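Long-range contacts in uncharacterized protein (PDB 3KOP), which is of unknown function but has a cyclophilin-like fold, a closed antiparallel beta barrel, and assembles with other copies of itself: residues R22-T27 with C35-L40; S58-H63 with G172-E177; G64-N69 with N137-G142; I71-P76 with L179-A184; P94-Y99 with G149-T154. All blocks are in the same frame, centred on the assembly; numbering follows the deposited sequence.

Contact 1: residues R22-T27 with C35-L40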
# COMPACT_ATOMS: atom_id res chain seq x y z
N ARG F 22 25.71 -12.01 21.55
CA ARG F 22 26.85 -11.90 20.62
C ARG F 22 26.66 -10.77 19.64
O ARG F 22 25.52 -10.38 19.35
CB ARG F 22 27.06 -13.15 19.81
CG ARG F 22 26.01 -14.13 19.83
CD ARG F 22 26.36 -15.29 18.88
NE ARG F 22 25.17 -15.78 18.21
CZ ARG F 22 25.12 -16.86 17.42
NH1 ARG F 22 26.20 -17.58 17.15
NH2 ARG F 22 23.97 -17.21 16.89
N TYR F 23 27.78 -10.29 19.10
CA TYR F 23 27.80 -9.08 18.30
C TYR F 23 28.55 -9.30 17.01
O TYR F 23 29.45 -10.17 16.90
CB TYR F 23 28.48 -7.95 19.09
CG TYR F 23 27.74 -7.59 20.35
CD1 TYR F 23 26.77 -6.59 20.36
CD2 TYR F 23 27.97 -8.29 21.54
CE1 TYR F 23 26.06 -6.29 21.53
CE2 TYR F 23 27.25 -7.98 22.70
CZ TYR F 23 26.33 -6.98 22.69
OH TYR F 23 25.67 -6.71 23.85
N ILE F 24 28.15 -8.52 16.01
CA ILE F 24 28.85 -8.48 14.73
C ILE F 24 29.32 -7.06 14.46
O ILE F 24 28.71 -6.08 14.90
CB ILE F 24 27.94 -9.03 13.58
CG1 ILE F 24 26.67 -8.16 13.43
CG2 ILE F 24 27.60 -10.51 13.85
CD1 ILE F 24 25.84 -8.45 12.19
N ASN F 25 30.45 -6.95 13.78
CA ASN F 25 30.93 -5.71 13.24
C ASN F 25 30.49 -5.58 11.79
O ASN F 25 30.52 -6.55 11.01
CB ASN F 25 32.46 -5.65 13.34
CG ASN F 25 32.92 -5.46 14.75
OD1 ASN F 25 32.28 -4.74 15.53
ND2 ASN F 25 34.02 -6.13 15.12
N ILE F 26 30.11 -4.37 11.43
CA ILE F 26 29.67 -4.05 10.10
C ILE F 26 30.51 -2.87 9.64
O ILE F 26 30.47 -1.80 10.25
CB ILE F 26 28.19 -3.68 10.05
CG1 ILE F 26 27.33 -4.77 10.69
CG2 ILE F 26 27.76 -3.42 8.61
CD1 ILE F 26 25.82 -4.37 10.90
N THR F 27 31.27 -3.08 8.58
CA THR F 27 32.38 -2.21 8.21
C THR F 27 32.32 -1.84 6.75
O THR F 27 32.06 -2.71 5.90
CB THR F 27 33.75 -2.92 8.45
OG1 THR F 27 33.88 -3.29 9.84
CG2 THR F 27 34.93 -2.00 8.06
N CYS F 35 30.50 -0.15 12.55
CA CYS F 35 29.57 -0.08 13.65
C CYS F 35 29.40 -1.50 14.21
O CYS F 35 29.83 -2.48 13.58
CB CYS F 35 28.24 0.56 13.18
SG CYS F 35 27.37 -0.42 11.99
N LYS F 36 28.79 -1.61 15.38
CA LYS F 36 28.59 -2.89 16.02
C LYS F 36 27.11 -3.13 16.24
O LYS F 36 26.39 -2.22 16.64
CB LYS F 36 29.32 -2.97 17.37
CG LYS F 36 29.24 -4.34 17.99
CD LYS F 36 29.80 -4.41 19.41
CE LYS F 36 31.26 -4.34 19.44
NZ LYS F 36 31.78 -4.86 20.79
N ALA F 37 26.69 -4.37 15.99
CA ALA F 37 25.31 -4.76 16.06
C ALA F 37 25.15 -5.98 16.94
O ALA F 37 25.97 -6.89 16.90
CB ALA F 37 24.77 -5.05 14.65
N LEU F 38 24.09 -5.96 17.74
CA LEU F 38 23.67 -7.07 18.53
C LEU F 38 22.89 -8.02 17.66
O LEU F 38 21.95 -7.64 16.99
CB LEU F 38 22.78 -6.60 19.66
CG LEU F 38 22.05 -7.66 20.45
CD1 LEU F 38 23.09 -8.43 21.35
CD2 LEU F 38 20.93 -7.02 21.27
N LEU F 39 23.27 -9.29 17.74
CA LEU F 39 22.59 -10.31 16.99
C LEU F 39 21.33 -10.74 17.74
O LEU F 39 21.39 -10.98 18.93
CB LEU F 39 23.56 -11.47 16.85
CG LEU F 39 23.76 -12.07 15.51
CD1 LEU F 39 24.02 -11.01 14.43
CD2 LEU F 39 24.94 -13.07 15.60
N LEU F 40 20.19 -10.82 17.04
CA LEU F 40 18.90 -11.01 17.69
C LEU F 40 18.58 -12.51 17.82
O LEU F 40 17.66 -13.05 17.16
CB LEU F 40 17.80 -10.25 16.95
CG LEU F 40 17.95 -8.72 16.92
CD1 LEU F 40 16.81 -8.16 16.05
CD2 LEU F 40 18.00 -8.04 18.34
O HOH W 1 22.86 -12.34 20.69
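Strands 23-27 and 35-39 run antiparallel, their axes 4.7 Å apart at closest approach and their directions 147° apart, as the two arms of a beta hairpin with I24-A37 and I26-C35 as hydrogen-bonded pairs. I24 N gives to A37 O at 2.9 Å, and I26 N to C35 O at the same length; both bonds are returned by the partner residue. A further bond, L39 N to R22 O at 3.0 Å, carries the pairing to R22, where a water joins R22 N to L39 O. On one face Y23, N25, K36 and L38 meet. L38 CD1 stands off-centre over the Y23 ring, 4.1 Å from its centroid. With CG anti to its backbone N (chi1 -174°), the K36 chain passes across Y23 at an angle, its CD 3.8 Å from Y23 CB. The other face is apolar: I24 CG2 abuts L39 CD1 at 3.7 Å, and A37 is small enough to take both I24 CG1 and I26 CD1 on its single methyl, with C35 SG against I26 CB. L39 CD2 lies over one face of the R22 guanidinium, whose charge is paired with D41. The result is an amphipathic hairpin: I24 and L39 pack on W52 of helix 45-54 and C35 and A37 face strand 145-157, while Y23, K36 and L38 cover the partly exposed face with their carbon portions.

Contact 2: residues S58-H63 with G172-E177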
# COMPACT_ATOMS: atom_id res chain seq x y z
N SER F 58 31.46 -10.43 2.78
CA SER F 58 32.04 -9.22 2.31
C SER F 58 31.86 -9.11 0.82
O SER F 58 32.21 -10.01 0.07
CB SER F 58 33.52 -9.23 2.64
OG SER F 58 34.11 -7.97 2.37
N SER F 59 31.32 -7.98 0.40
CA SER F 59 31.11 -7.77 -1.01
C SER F 59 30.83 -6.30 -1.30
O SER F 59 30.58 -5.52 -0.40
CB SER F 59 29.96 -8.64 -1.47
OG SER F 59 29.75 -8.51 -2.85
N GLN F 60 30.88 -5.95 -2.58
CA GLN F 60 30.57 -4.60 -3.07
C GLN F 60 29.32 -4.07 -2.41
O GLN F 60 28.31 -4.77 -2.31
CB GLN F 60 30.37 -4.66 -4.60
CG GLN F 60 29.74 -3.44 -5.24
CD GLN F 60 30.72 -2.31 -5.33
OE1 GLN F 60 31.76 -2.46 -5.94
NE2 GLN F 60 30.38 -1.15 -4.72
N VAL F 61 29.38 -2.82 -1.96
CA VAL F 61 28.23 -2.17 -1.33
C VAL F 61 27.34 -1.50 -2.37
O VAL F 61 27.81 -1.03 -3.44
CB VAL F 61 28.68 -1.13 -0.25
CG1 VAL F 61 29.17 0.18 -0.92
CG2 VAL F 61 27.50 -0.83 0.75
N PHE F 62 26.05 -1.42 -2.08
CA PHE F 62 25.12 -0.68 -2.90
C PHE F 62 24.25 0.18 -2.00
O PHE F 62 23.95 -0.20 -0.90
CB PHE F 62 24.22 -1.62 -3.68
CG PHE F 62 24.96 -2.58 -4.58
CD1 PHE F 62 25.33 -2.20 -5.84
CD2 PHE F 62 25.19 -3.87 -4.18
CE1 PHE F 62 25.99 -3.08 -6.67
CE2 PHE F 62 25.86 -4.76 -5.01
CZ PHE F 62 26.26 -4.35 -6.25
N HIS F 63 23.90 1.37 -2.47
CA HIS F 63 22.87 2.15 -1.80
C HIS F 63 21.50 1.79 -2.36
O HIS F 63 21.33 1.68 -3.57
CB HIS F 63 23.07 3.62 -1.99
CG HIS F 63 22.31 4.44 -0.99
ND1 HIS F 63 20.94 4.53 -1.02
CD2 HIS F 63 22.72 5.13 0.09
CE1 HIS F 63 20.54 5.27 0.00
NE2 HIS F 63 21.60 5.66 0.68
N GLY F 172 28.52 10.41 -2.91
CA GLY F 172 29.89 10.21 -3.39
C GLY F 172 30.13 8.89 -4.11
O GLY F 172 31.19 8.70 -4.71
N GLY F 173 29.16 7.98 -4.06
CA GLY F 173 29.25 6.75 -4.80
C GLY F 173 29.75 5.57 -4.00
O GLY F 173 30.26 5.73 -2.87
N ALA F 174 29.62 4.39 -4.60
CA ALA F 174 30.01 3.11 -3.98
C ALA F 174 31.25 2.47 -4.61
O ALA F 174 31.59 1.34 -4.24
CB ALA F 174 28.82 2.13 -4.02
N ARG F 175 31.92 3.16 -5.53
CA ARG F 175 33.09 2.61 -6.23
C ARG F 175 34.17 2.17 -5.27
O ARG F 175 34.61 2.96 -4.43
CB ARG F 175 33.75 3.65 -7.14
CG ARG F 175 32.90 4.11 -8.29
CD ARG F 175 32.45 2.96 -9.17
NE ARG F 175 31.59 3.46 -10.23
CZ ARG F 175 30.91 2.70 -11.08
NH1 ARG F 175 30.99 1.38 -11.00
NH2 ARG F 175 30.15 3.27 -12.01
N ASP F 176 34.61 0.93 -5.41
CA ASP F 176 35.69 0.34 -4.64
C ASP F 176 35.35 0.25 -3.17
O ASP F 176 36.22 0.04 -2.34
CB ASP F 176 37.00 1.12 -4.85
CG ASP F 176 37.45 1.09 -6.30
OD1 ASP F 176 37.31 0.02 -6.94
OD2 ASP F 176 37.93 2.15 -6.80
N GLU F 177 34.06 0.37 -2.84
CA GLU F 177 33.65 0.32 -1.45
C GLU F 177 33.10 -1.04 -1.23
O GLU F 177 32.37 -1.56 -2.08
CB GLU F 177 32.62 1.41 -1.12
CG GLU F 177 32.21 1.47 0.34
CD GLU F 177 33.39 1.63 1.31
OE1 GLU F 177 34.02 0.59 1.65
OE2 GLU F 177 33.64 2.77 1.77
O HOH W 2 33.38 -0.68 -7.09
O HOH W 3 33.98 -2.86 -4.05
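A type II beta turn, A174 to E177, follows helix 159-172 and leads into strand 178-183; it meets strand 57-63 where that strand is interrupted, near V61. The Q60 side chain bends at chi2 (75°) and brings its amide back to the turn. Its NE2 gives one bond to A174 O at 2.8 Å, arriving from above the carbonyl plane, and another to V61 O at 2.9 Å, which is nearly straight and uses a lone pair. Both acceptors lie in the plane of the Q60 amide, so its two N-H groups are well used. A174 O also accepts the turn's own bond from E177 N, which reaches it from the opposite face. V61 N donates to E177 O at 3.2 Å. In addition V61 CG1 packs on A174 CB at 3.7 Å and on E177 CG at 3.5 Å; the E177 carboxylate leads away to K30 N and R31. Two waters on Q60 OE1 reach D176 N and E177 O. M171 of the second subunit packs on Q60. One glutamine amide, its rotation fixed by two in-plane acceptors, thus serves the interrupted strand, while the small A174 methyl lets V61 come close.

Contact 3: residues G64-N69 with N137-G142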
# COMPACT_ATOMS: atom_id res chain seq x y z
N GLY F 64 20.49 1.67 -1.50
CA GLY F 64 19.16 1.31 -2.01
C GLY F 64 18.58 2.38 -2.91
O GLY F 64 18.89 3.59 -2.76
N LYS F 65 17.77 1.94 -3.89
CA LYS F 65 17.05 2.88 -4.76
C LYS F 65 15.55 2.93 -4.44
O LYS F 65 14.88 3.86 -4.85
CB LYS F 65 17.17 2.49 -6.23
CG LYS F 65 18.56 2.58 -6.87
CD LYS F 65 18.37 2.21 -8.35
CE LYS F 65 19.64 1.98 -9.12
NZ LYS F 65 19.38 1.97 -10.66
N TYR F 66 15.02 1.93 -3.76
CA TYR F 66 13.60 2.01 -3.35
C TYR F 66 13.36 1.99 -1.86
O TYR F 66 12.41 2.61 -1.40
CB TYR F 66 12.74 0.97 -4.07
CG TYR F 66 13.08 -0.46 -3.77
CD1 TYR F 66 12.57 -1.07 -2.65
CD2 TYR F 66 13.87 -1.21 -4.62
CE1 TYR F 66 12.83 -2.36 -2.37
CE2 TYR F 66 14.19 -2.53 -4.32
CZ TYR F 66 13.65 -3.09 -3.20
OH TYR F 66 13.90 -4.39 -2.86
N ALA F 67 14.20 1.29 -1.09
CA ALA F 67 13.98 1.10 0.35
C ALA F 67 14.48 2.29 1.20
O ALA F 67 14.41 2.29 2.43
CB ALA F 67 14.63 -0.23 0.82
N ARG F 68 14.99 3.29 0.51
CA ARG F 68 15.34 4.58 1.05
C ARG F 68 16.63 4.62 1.83
O ARG F 68 17.68 4.67 1.19
CB ARG F 68 14.18 5.27 1.77
CG ARG F 68 14.41 6.79 1.74
CD ARG F 68 13.28 7.42 2.35
NE ARG F 68 13.28 8.85 2.19
CZ ARG F 68 12.39 9.64 2.77
NH1 ARG F 68 11.45 9.09 3.51
NH2 ARG F 68 12.42 10.96 2.58
N ASN F 69 16.60 4.64 3.17
CA ASN F 69 17.82 4.81 3.96
C ASN F 69 18.50 3.48 4.22
O ASN F 69 18.59 2.99 5.36
CB ASN F 69 17.53 5.60 5.21
CG ASN F 69 17.02 6.98 4.90
OD1 ASN F 69 17.74 7.76 4.27
ND2 ASN F 69 15.78 7.28 5.27
N ASN F 137 11.23 4.29 5.85
CA ASN F 137 11.60 3.41 4.72
C ASN F 137 10.45 2.45 4.47
O ASN F 137 9.80 2.01 5.42
CB ASN F 137 12.82 2.57 5.11
CG ASN F 137 13.92 3.39 5.73
OD1 ASN F 137 14.55 4.24 5.07
ND2 ASN F 137 14.18 3.14 6.99
N LEU F 138 10.20 2.10 3.21
CA LEU F 138 9.25 1.05 2.88
C LEU F 138 9.90 0.01 1.99
O LEU F 138 10.53 0.33 0.96
CB LEU F 138 8.01 1.64 2.19
CG LEU F 138 7.11 2.53 3.03
CD1 LEU F 138 6.17 3.33 2.07
CD2 LEU F 138 6.27 1.64 3.99
N LEU F 139 9.77 -1.25 2.41
CA LEU F 139 10.30 -2.38 1.67
C LEU F 139 9.27 -2.84 0.65
O LEU F 139 8.55 -3.86 0.80
CB LEU F 139 10.76 -3.49 2.61
CG LEU F 139 12.21 -3.31 3.12
CD1 LEU F 139 12.52 -4.27 4.25
CD2 LEU F 139 13.24 -3.50 1.96
N LEU F 140 9.21 -2.05 -0.41
CA LEU F 140 8.17 -2.17 -1.43
C LEU F 140 8.75 -1.66 -2.74
O LEU F 140 9.36 -0.59 -2.77
CB LEU F 140 6.98 -1.30 -1.01
CG LEU F 140 5.82 -1.04 -1.94
CD1 LEU F 140 5.23 -2.27 -2.45
CD2 LEU F 140 4.75 -0.23 -1.18
N ASN F 141 8.59 -2.44 -3.81
CA ASN F 141 9.10 -2.08 -5.12
C ASN F 141 8.13 -2.43 -6.24
O ASN F 141 7.14 -3.14 -6.06
CB ASN F 141 10.49 -2.71 -5.38
CG ASN F 141 10.45 -4.24 -5.57
OD1 ASN F 141 9.64 -4.79 -6.32
ND2 ASN F 141 11.40 -4.92 -4.93
N GLY F 142 8.40 -1.86 -7.40
CA GLY F 142 7.58 -2.05 -8.58
C GLY F 142 7.80 -3.33 -9.37
O GLY F 142 7.16 -3.51 -10.39
O HOH W 4 10.89 3.44 0.68
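Y66 and N141 make the tight end of this contact. N141 CB sits almost exactly over the centre of the Y66 ring, 3.6 Å from the centroid, in a CH-pi contact. With chi1 at 70°, N141 CG lies between its backbone N and carbonyl carbon, and the amide stands nearly upright to the ring, 83° between planes; ND2 gives only a weak bond to Y66 OH, while OD1 takes the N-H groups of D143 and T144. At the other end N137 OD1 accepts from N69 N at 2.8 Å and more weakly from N69 ND2, which also binds S111 O of the second subunit. Asparagine suits position 137 because N137 ND2 binds G134 O and P92 O while OD1 accepts. Between these ends the short A67 methyl, CB, touches L139 CD2 at 3.7 Å. The looser side is bridged by solvent: a water donates to Y66 O at 2.7 Å and accepts from L138 N at 2.9 Å. The 64-69 loop, between strands 57-63 and 70-76, lies against strand 140-141 and the residues leading into it; V147 of strand 145-157 packs on Y66 and N141, and F132 of strand 125-132 on A67 and N137.

Contact 4: residues I71-P76 with L179-A184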
# COMPACT_ATOMS: atom_id res chain seq x y z
N ILE F 71 21.80 0.71 2.87
CA ILE F 71 22.92 0.18 2.08
C ILE F 71 22.89 -1.34 2.22
O ILE F 71 22.32 -1.86 3.16
CB ILE F 71 24.32 0.75 2.46
CG1 ILE F 71 24.67 0.50 3.93
CG2 ILE F 71 24.41 2.22 2.08
CD1 ILE F 71 26.20 0.53 4.28
N TYR F 72 23.49 -2.05 1.27
CA TYR F 72 23.46 -3.50 1.32
C TYR F 72 24.57 -4.11 0.45
O TYR F 72 25.20 -3.40 -0.34
CB TYR F 72 22.10 -4.02 0.88
CG TYR F 72 21.77 -3.72 -0.55
CD1 TYR F 72 21.25 -2.48 -0.93
CD2 TYR F 72 22.04 -4.67 -1.56
CE1 TYR F 72 20.95 -2.20 -2.24
CE2 TYR F 72 21.74 -4.39 -2.90
CZ TYR F 72 21.21 -3.16 -3.23
OH TYR F 72 20.90 -2.84 -4.52
N ASN F 73 24.82 -5.39 0.65
CA ASN F 73 25.64 -6.15 -0.26
C ASN F 73 24.84 -7.36 -0.70
O ASN F 73 23.74 -7.62 -0.17
CB ASN F 73 27.03 -6.49 0.35
CG ASN F 73 26.99 -7.52 1.49
OD1 ASN F 73 26.00 -8.21 1.68
ND2 ASN F 73 28.09 -7.61 2.25
N LEU F 74 25.38 -8.07 -1.69
CA LEU F 74 24.76 -9.27 -2.23
C LEU F 74 25.83 -10.37 -2.28
O LEU F 74 26.89 -10.17 -2.84
CB LEU F 74 24.24 -9.01 -3.64
CG LEU F 74 23.18 -7.93 -3.85
CD1 LEU F 74 22.91 -7.73 -5.34
CD2 LEU F 74 21.89 -8.25 -3.08
N VAL F 75 25.54 -11.51 -1.68
CA VAL F 75 26.48 -12.62 -1.63
C VAL F 75 25.77 -13.92 -2.02
O VAL F 75 24.55 -14.04 -1.85
CB VAL F 75 27.10 -12.76 -0.22
CG1 VAL F 75 27.88 -11.45 0.18
CG2 VAL F 75 26.05 -13.16 0.83
N PRO F 76 26.53 -14.90 -2.53
CA PRO F 76 25.93 -16.21 -2.76
C PRO F 76 25.38 -16.78 -1.45
O PRO F 76 25.94 -16.53 -0.37
CB PRO F 76 27.10 -17.07 -3.27
CG PRO F 76 28.17 -16.10 -3.64
CD PRO F 76 27.98 -14.89 -2.84
N LEU F 179 31.29 -3.70 1.75
CA LEU F 179 30.58 -3.85 3.01
C LEU F 179 30.85 -5.24 3.61
O LEU F 179 30.53 -6.29 3.02
CB LEU F 179 29.08 -3.65 2.79
CG LEU F 179 28.16 -3.80 4.00
CD1 LEU F 179 28.40 -2.70 5.06
CD2 LEU F 179 26.69 -3.85 3.55
N THR F 180 31.40 -5.24 4.82
CA THR F 180 31.87 -6.47 5.46
C THR F 180 31.17 -6.74 6.79
O THR F 180 31.15 -5.90 7.69
CB THR F 180 33.40 -6.41 5.67
OG1 THR F 180 34.03 -6.31 4.39
CG2 THR F 180 33.89 -7.68 6.39
N PHE F 181 30.57 -7.93 6.88
CA PHE F 181 30.03 -8.42 8.13
C PHE F 181 31.01 -9.44 8.75
O PHE F 181 31.41 -10.40 8.11
CB PHE F 181 28.65 -9.05 7.92
CG PHE F 181 27.61 -8.08 7.34
CD1 PHE F 181 27.59 -7.80 5.99
CD2 PHE F 181 26.62 -7.52 8.15
CE1 PHE F 181 26.63 -6.94 5.45
CE2 PHE F 181 25.66 -6.68 7.62
CZ PHE F 181 25.67 -6.40 6.27
N SER F 182 31.33 -9.24 10.03
CA SER F 182 32.32 -10.09 10.72
C SER F 182 31.92 -10.28 12.18
O SER F 182 31.15 -9.49 12.73
CB SER F 182 33.72 -9.46 10.65
OG SER F 182 33.77 -8.17 11.29
N ARG F 183 32.44 -11.33 12.80
CA ARG F 183 32.18 -11.56 14.21
C ARG F 183 32.98 -10.58 15.07
O ARG F 183 34.16 -10.30 14.79
CB ARG F 183 32.58 -12.98 14.60
CG ARG F 183 31.83 -14.04 13.86
CD ARG F 183 32.45 -15.41 14.14
NE ARG F 183 31.79 -16.40 13.34
CZ ARG F 183 32.22 -17.64 13.16
NH1 ARG F 183 33.36 -18.06 13.73
NH2 ARG F 183 31.53 -18.46 12.40
N ALA F 184 32.32 -10.04 16.10
CA ALA F 184 32.95 -9.10 17.03
C ALA F 184 33.53 -9.89 18.18
O ALA F 184 32.86 -10.78 18.71
CB ALA F 184 31.94 -8.12 17.57
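L179 opens the contact, its side chain directed at the strand 71-76 that crosses its own at 75°, with the axes 7.6 Å apart at closest approach. CG stands anti to the backbone N (chi1 179°), and the two methyls part: CD1 meets I71 CD1 at 4.0 Å, and CD2 lies 3.8 Å from Y72 C. The carbonyl of L179 supplies the polar link. N73 ND2 donates to L179 O at 2.9 Å, coming from above the carbonyl plane with the acceptor close to the plane of the N73 amide, in a bent bond. Two residues on, F181 offers its ring edge to the same nitrogen, with N73 ND2 near the ring plane and 3.6 Å from CE1. The amide and ring planes are 64° apart, and the N73 and F181 side chains point past one another in opposing senses. Asparagine fits here because its short amide can spend an N-H on a backbone oxygen inside an otherwise apolar crossing. Strand 57-63 pairs with both strands, V61 touching I71 and L179 alike, while L129 of strand 125-132 packs on N73 and F181, and I26 of strand 23-28 packs on L179 and F181.

Contact 5: residues P94-Y99 with G149-T154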
# COMPACT_ATOMS: atom_id res chain seq x y z
N PRO F 94 15.80 2.82 11.86
CA PRO F 94 17.24 3.07 11.98
C PRO F 94 17.88 2.02 12.88
O PRO F 94 17.34 1.68 13.91
CB PRO F 94 17.31 4.46 12.64
CG PRO F 94 16.03 5.13 12.24
CD PRO F 94 15.02 4.02 12.20
N GLY F 95 18.99 1.50 12.45
CA GLY F 95 19.71 0.47 13.17
C GLY F 95 19.39 -0.95 12.81
O GLY F 95 20.11 -1.84 13.21
N ASP F 96 18.31 -1.20 12.08
CA ASP F 96 17.98 -2.56 11.64
C ASP F 96 19.03 -3.11 10.68
O ASP F 96 19.56 -2.41 9.78
CB ASP F 96 16.69 -2.63 10.86
CG ASP F 96 15.45 -2.59 11.70
OD1 ASP F 96 15.49 -2.78 12.94
OD2 ASP F 96 14.39 -2.38 11.05
N VAL F 97 19.27 -4.39 10.86
CA VAL F 97 20.08 -5.17 9.96
C VAL F 97 19.23 -6.30 9.46
O VAL F 97 18.67 -7.10 10.26
CB VAL F 97 21.41 -5.67 10.58
CG1 VAL F 97 22.26 -6.35 9.52
CG2 VAL F 97 22.18 -4.53 11.27
N CYS F 98 19.08 -6.37 8.14
CA CYS F 98 18.13 -7.29 7.51
C CYS F 98 18.76 -8.34 6.60
O CYS F 98 19.80 -8.09 5.97
CB CYS F 98 17.12 -6.49 6.70
SG CYS F 98 15.94 -5.57 7.72
N TYR F 99 18.08 -9.47 6.49
CA TYR F 99 18.46 -10.58 5.63
C TYR F 99 17.29 -10.85 4.69
O TYR F 99 16.14 -11.02 5.13
CB TYR F 99 18.74 -11.80 6.50
CG TYR F 99 19.18 -13.10 5.83
CD1 TYR F 99 18.33 -13.81 4.97
CD2 TYR F 99 20.37 -13.68 6.14
CE1 TYR F 99 18.71 -15.01 4.44
CE2 TYR F 99 20.77 -14.88 5.61
CZ TYR F 99 19.95 -15.54 4.74
OH TYR F 99 20.33 -16.77 4.23
N GLY F 149 11.99 -8.15 4.86
CA GLY F 149 13.32 -8.54 5.28
C GLY F 149 13.29 -9.13 6.69
O GLY F 149 12.55 -8.66 7.55
N ASN F 150 14.11 -10.16 6.92
CA ASN F 150 14.28 -10.70 8.30
C ASN F 150 15.16 -9.75 9.09
O ASN F 150 16.32 -9.51 8.71
CB ASN F 150 14.98 -12.08 8.31
CG ASN F 150 14.15 -13.22 7.74
OD1 ASN F 150 13.04 -13.02 7.26
ND2 ASN F 150 14.67 -14.45 7.85
N VAL F 151 14.66 -9.20 10.18
CA VAL F 151 15.45 -8.29 11.02
C VAL F 151 16.22 -9.17 12.01
O VAL F 151 15.62 -9.82 12.89
CB VAL F 151 14.58 -7.26 11.82
CG1 VAL F 151 15.47 -6.42 12.78
CG2 VAL F 151 13.75 -6.36 10.89
N PHE F 152 17.55 -9.22 11.86
CA PHE F 152 18.33 -10.19 12.65
C PHE F 152 19.41 -9.57 13.54
O PHE F 152 20.07 -10.28 14.30
CB PHE F 152 18.95 -11.26 11.72
CG PHE F 152 20.15 -10.78 10.93
CD1 PHE F 152 19.99 -10.19 9.67
CD2 PHE F 152 21.44 -10.93 11.43
CE1 PHE F 152 21.05 -9.76 8.95
CE2 PHE F 152 22.52 -10.48 10.70
CZ PHE F 152 22.33 -9.89 9.46
N ALA F 153 19.59 -8.27 13.43
CA ALA F 153 20.52 -7.56 14.27
C ALA F 153 20.13 -6.11 14.40
O ALA F 153 19.35 -5.56 13.57
CB ALA F 153 21.93 -7.69 13.76
N THR F 154 20.62 -5.49 15.46
CA THR F 154 20.36 -4.09 15.69
C THR F 154 21.64 -3.38 16.10
O THR F 154 22.38 -3.83 16.99
CB THR F 154 19.25 -3.88 16.72
OG1 THR F 154 18.78 -2.53 16.60
CG2 THR F 154 19.73 -4.16 18.15
O HOH W 5 16.89 -0.73 15.24
O HOH W 6 16.87 -3.97 14.80
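V97 and A153, a hydrogen-bonded antiparallel pair, begin the backbone bonding: V97 N gives to A153 O at 3.0 Å, while V97 O takes F152 N at 2.9 Å. Beyond this the register has moved by one residue, and Y99 and N150 exchange two N-to-O bonds of 2.8 Å. F152 and A153 both face V97, which is a classic beta bulge in long strand 145-157 where it pairs with strand 96-103 in the cyclophilin-like fold. Among apolar contacts, F152 CG lies between its backbone N and carbonyl carbon (chi1 76°), which brings the ring of this extra residue to strand 96-99: CZ meets V97 CG1 at 3.5 Å, the ring edge lies along the C98 backbone, and CD1 touches Y99 CB. A153, a mere methyl, has its CB 3.8 Å from V97 CB. On the reverse face V151 spreads its two methyls, CG2 to C98 SG at 3.9 Å and CG1 to D96 OD1 at 3.6 Å. Polar contacts gather near the start of strand 96-103: one water lies within bonding distance of D96 OD1 and A153 O, another of P94 O and T154 OG1; D96 OD2 binds I93 N and R135 of the fourth subunit.

How the contacts relate
All five contacts reach one curled antiparallel sheet. Contact 1 adjoins contact 5 through L38 N and T154 O, 2.8 Å apart, and contact 4 through N25 N and S182 O, also 2.8 Å, so the hairpin stands between the two. Contacts 4 and 5 then meet across the interior, where F181 CE2 comes within 3.9 Å of V97 CG1. Contact 2 crosses contact 4 along the chain, and its strand 57-63 lies between both strands of contact 4, F62 N lying 2.8 Å from Y72 O. Contact 3 is on the opposite side of the chain's centre from contact 1, about 23 Å between centres. Contacts 2 and 3 both touch the second subunit; contacts 3 and 5 both touch the fourth.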